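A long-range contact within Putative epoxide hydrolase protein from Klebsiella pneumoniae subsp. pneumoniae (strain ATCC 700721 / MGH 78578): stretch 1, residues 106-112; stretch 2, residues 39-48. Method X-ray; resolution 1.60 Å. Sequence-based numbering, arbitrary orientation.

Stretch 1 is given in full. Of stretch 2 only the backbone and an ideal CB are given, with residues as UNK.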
# COMPACT_ATOMS: atom_id res chain seq x y z
N LEU A 106 3.68 5.70 9.73
CA LEU A 106 3.26 5.13 8.45
C LEU A 106 2.20 4.10 8.67
O LEU A 106 2.25 3.30 9.63
CB LEU A 106 4.42 4.46 7.73
CG LEU A 106 5.60 5.31 7.35
CD1 LEU A 106 6.54 4.44 6.52
CD2 LEU A 106 5.26 6.56 6.68
N ALA A 107 1.26 4.02 7.73
CA ALA A 107 0.22 2.98 7.79
C ALA A 107 -0.14 2.57 6.37
O ALA A 107 -0.12 3.41 5.46
CB ALA A 107 -1.02 3.48 8.47
N GLY A 108 -0.40 1.28 6.18
CA GLY A 108 -0.76 0.84 4.88
C GLY A 108 -1.44 -0.54 4.86
O GLY A 108 -1.49 -1.24 5.88
N PHE A 109 -2.04 -0.83 3.71
CA PHE A 109 -2.52 -2.19 3.41
C PHE A 109 -2.08 -2.59 2.00
O PHE A 109 -1.86 -1.75 1.16
CB PHE A 109 -4.08 -2.33 3.61
CG PHE A 109 -4.88 -1.56 2.56
CD1 PHE A 109 -4.99 -0.15 2.64
CD2 PHE A 109 -5.46 -2.22 1.47
CE1 PHE A 109 -5.70 0.52 1.66
CE2 PHE A 109 -6.21 -1.53 0.50
CZ PHE A 109 -6.33 -0.16 0.61
N ASP A 110 -1.91 -3.90 1.79
CA ASP A 110 -1.54 -4.48 0.51
C ASP A 110 -0.25 -3.81 0.01
O ASP A 110 0.69 -3.73 0.81
CB ASP A 110 -2.76 -4.45 -0.46
CG ASP A 110 -2.47 -5.11 -1.73
OD1 ASP A 110 -2.23 -6.39 -1.75
OD2 ASP A 110 -2.30 -4.47 -2.75
N TRP A 111 -0.16 -3.30 -1.21
CA TRP A 111 1.11 -2.67 -1.65
C TRP A 111 1.55 -1.58 -0.67
O TRP A 111 2.74 -1.35 -0.50
CB TRP A 111 0.97 -2.01 -2.99
CG TRP A 111 0.73 -2.90 -4.19
CD1 TRP A 111 0.44 -4.20 -4.22
CD2 TRP A 111 0.76 -2.46 -5.55
NE1 TRP A 111 0.24 -4.63 -5.55
CE2 TRP A 111 0.46 -3.58 -6.37
CE3 TRP A 111 0.98 -1.23 -6.16
CZ2 TRP A 111 0.36 -3.48 -7.78
CZ3 TRP A 111 0.95 -1.14 -7.56
CH2 TRP A 111 0.62 -2.25 -8.34
N GLY A 112 0.60 -0.85 -0.09
CA GLY A 112 0.95 0.18 0.83
C GLY A 112 1.58 -0.31 2.14
O GLY A 112 2.42 0.35 2.72
N UNK A 39 -3.45 0.34 -1.32
CA UNK A 39 -3.09 -0.88 -1.97
C UNK A 39 -3.65 -1.00 -3.38
O UNK A 39 -4.19 -0.03 -3.94
CB UNK A 39 -3.56 -2.06 -1.12
N UNK A 40 -3.54 -2.22 -3.89
CA UNK A 40 -3.98 -2.54 -5.30
C UNK A 40 -5.29 -3.38 -5.22
O UNK A 40 -5.32 -4.35 -4.42
CB UNK A 40 -2.90 -3.31 -6.06
N UNK A 41 -6.31 -3.10 -6.05
CA UNK A 41 -6.42 -1.95 -6.93
C UNK A 41 -7.32 -0.88 -6.31
O UNK A 41 -8.52 -0.78 -6.58
CB UNK A 41 -6.96 -2.38 -8.30
N UNK A 42 -6.74 -0.20 -5.32
CA UNK A 42 -7.45 0.81 -4.52
C UNK A 42 -6.80 2.14 -4.71
O UNK A 42 -5.86 2.28 -5.55
CB UNK A 42 -7.47 0.44 -3.04
N UNK A 43 -7.22 3.16 -3.98
CA UNK A 43 -6.52 4.45 -4.09
C UNK A 43 -6.65 5.27 -2.80
O UNK A 43 -7.03 4.70 -1.77
CB UNK A 43 -7.07 5.25 -5.27
N UNK A 44 -6.34 6.56 -2.86
CA UNK A 44 -6.39 7.42 -1.69
C UNK A 44 -7.77 7.45 -1.00
O UNK A 44 -7.90 7.79 0.18
CB UNK A 44 -5.99 8.84 -2.10
N UNK A 45 -8.86 7.13 -1.74
CA UNK A 45 -10.16 7.13 -1.12
C UNK A 45 -10.30 6.12 0.01
O UNK A 45 -11.21 6.20 0.85
CB UNK A 45 -11.23 6.86 -2.18
N UNK A 46 -9.38 5.16 0.08
CA UNK A 46 -9.32 4.24 1.19
C UNK A 46 -9.16 5.00 2.55
O UNK A 46 -9.59 4.46 3.57
CB UNK A 46 -8.16 3.26 0.98
N UNK A 47 -8.65 6.23 2.48
CA UNK A 47 -8.42 7.05 3.64
C UNK A 47 -9.24 8.30 3.66
O UNK A 47 -9.00 9.16 4.49
CB UNK A 47 -6.94 7.42 3.73
N UNK A 48 -10.35 8.33 2.91
CA UNK A 48 -11.17 9.55 2.88
C UNK A 48 -11.84 9.82 4.19
O UNK A 48 -12.26 10.98 4.44
CB UNK A 48 -12.23 9.46 1.78

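Position 39 packs its backbone against the turn of stretch 1: its CA lies 3.5 Å from Phe109 O, and its N sits over one face of the Phe109 ring. The ideal CB points toward stretch 1 and falls 2.6 Å from Asp110 CB and 2.9 Å from Phe109 O, both clashes. No side chain fits, and the residue is Gly39, whose CA is also 4.6 Å from the CA of Trp111.

At position 40 the backbone N lies 2.8 Å from Asp110 OD2, with an N-H...O angle of 164°, a hydrogen bond available to any residue except proline. The ideal CB is 3.4 Å from Trp111 CE2, tight but over the indole face, so a CH2 is suitable, followed by an aromatic or aliphatic group. The residue is Trp40. Its CB makes a CH-pi contact with the five-membered ring of Trp111, 3.6 Å from the centroid and 20° off the normal. With chi1 at t (178°), the CA-to-CB bond points toward stretch 1, while the ring extends past Trp111 rather than lying over it; its five-membered ring and the six-membered ring of Trp111 are near parallel (15°) but slid apart, centroids 5.0 Å away, and barely overlap. Asp110 OD2 also accepts a weak bond from Trp111 N at 2.9 Å, so one carboxylate oxygen ties the start of the helix to position 40.

Position 41 points away, with no atom of stretch 1 within 5.5 Å of its CB. The peptide bond before it is cis, which favours proline; it is Pro41.

At position 42 the CB points toward stretch 1, 3.9 Å from Phe109 CZ. Aliphatic or aromatic groups would suit this ring edge. Tyr42, chi1 m, brings CD2 to 3.5 Å from Phe109 CE2; the Phe109 edge meets the Tyr42 face in an offset arrangement, planes at 65°.

Positions 43, 44 and 45 make no contact, so stretch 1 hardly constrains them. They are Asp43, Ile44 and Gln45; Asp43, just before the 3-10 segment 44-46, accepts a hydrogen bond at OD1 from Gln45 N (2.9 Å).

Position 46 points toward stretch 1, its CB 3.7 Å from Phe109 CE1. So near a ring edge, a small residue such as alanine, serine or cysteine is plausible. It is Ser46, whose OG lies 3.3 Å from Phe109 CZ, near the ring plane.

Position 47 points sideways, its CB beyond 5.5 Å, so only a long side chain could reach stretch 1. Tyr47 does: OH comes 3.4 Å from Phe109 CD1 and 3.6 Å from Gly108 CA.

Position 48 is out of reach and undetermined by this contact; it is Ala48.

Stretch 2 (39-48) GWPYDIQSYA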
# COMPACT_ATOMS: atom_id res chain seq x y z
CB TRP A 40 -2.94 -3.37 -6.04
CG TRP A 40 -3.38 -3.72 -7.40
CD1 TRP A 40 -3.23 -2.96 -8.50
CD2 TRP A 40 -4.05 -4.90 -7.83
NE1 TRP A 40 -3.79 -3.57 -9.59
CE2 TRP A 40 -4.31 -4.78 -9.20
CE3 TRP A 40 -4.52 -6.02 -7.17
CZ2 TRP A 40 -5.01 -5.76 -9.92
CZ3 TRP A 40 -5.15 -7.00 -7.90
CH2 TRP A 40 -5.43 -6.85 -9.26
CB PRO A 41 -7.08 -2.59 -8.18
CG PRO A 41 -7.89 -3.75 -7.62
CD PRO A 41 -7.42 -4.04 -6.22
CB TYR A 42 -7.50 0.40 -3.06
CG TYR A 42 -8.06 -1.02 -2.87
CD1 TYR A 42 -9.39 -1.19 -2.66
CD2 TYR A 42 -7.25 -2.13 -2.81
CE1 TYR A 42 -9.94 -2.47 -2.45
CE2 TYR A 42 -7.74 -3.37 -2.59
CZ TYR A 42 -9.09 -3.55 -2.41
OH TYR A 42 -9.56 -4.82 -2.19
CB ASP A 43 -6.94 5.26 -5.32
CG ASP A 43 -8.26 5.96 -5.15
OD1 ASP A 43 -9.02 5.64 -4.22
OD2 ASP A 43 -8.56 6.75 -6.09
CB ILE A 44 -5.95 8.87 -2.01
CG1 ILE A 44 -6.87 9.55 -3.00
CG2 ILE A 44 -4.48 8.83 -2.50
CD1 ILE A 44 -6.61 11.01 -3.14
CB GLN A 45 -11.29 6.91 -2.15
CG GLN A 45 -11.33 7.94 -3.28
CD GLN A 45 -11.28 9.41 -2.84
OE1 GLN A 45 -10.59 10.22 -3.54
NE2 GLN A 45 -11.95 9.75 -1.85
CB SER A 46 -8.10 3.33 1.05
OG SER A 46 -8.18 2.48 -0.09
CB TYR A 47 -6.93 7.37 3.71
CG TYR A 47 -6.06 6.11 3.77
CD1 TYR A 47 -6.02 5.34 4.93
CD2 TYR A 47 -5.32 5.70 2.67
CE1 TYR A 47 -5.22 4.24 5.04
CE2 TYR A 47 -4.52 4.55 2.73
CZ TYR A 47 -4.48 3.81 3.90
OH TYR A 47 -3.67 2.71 4.02
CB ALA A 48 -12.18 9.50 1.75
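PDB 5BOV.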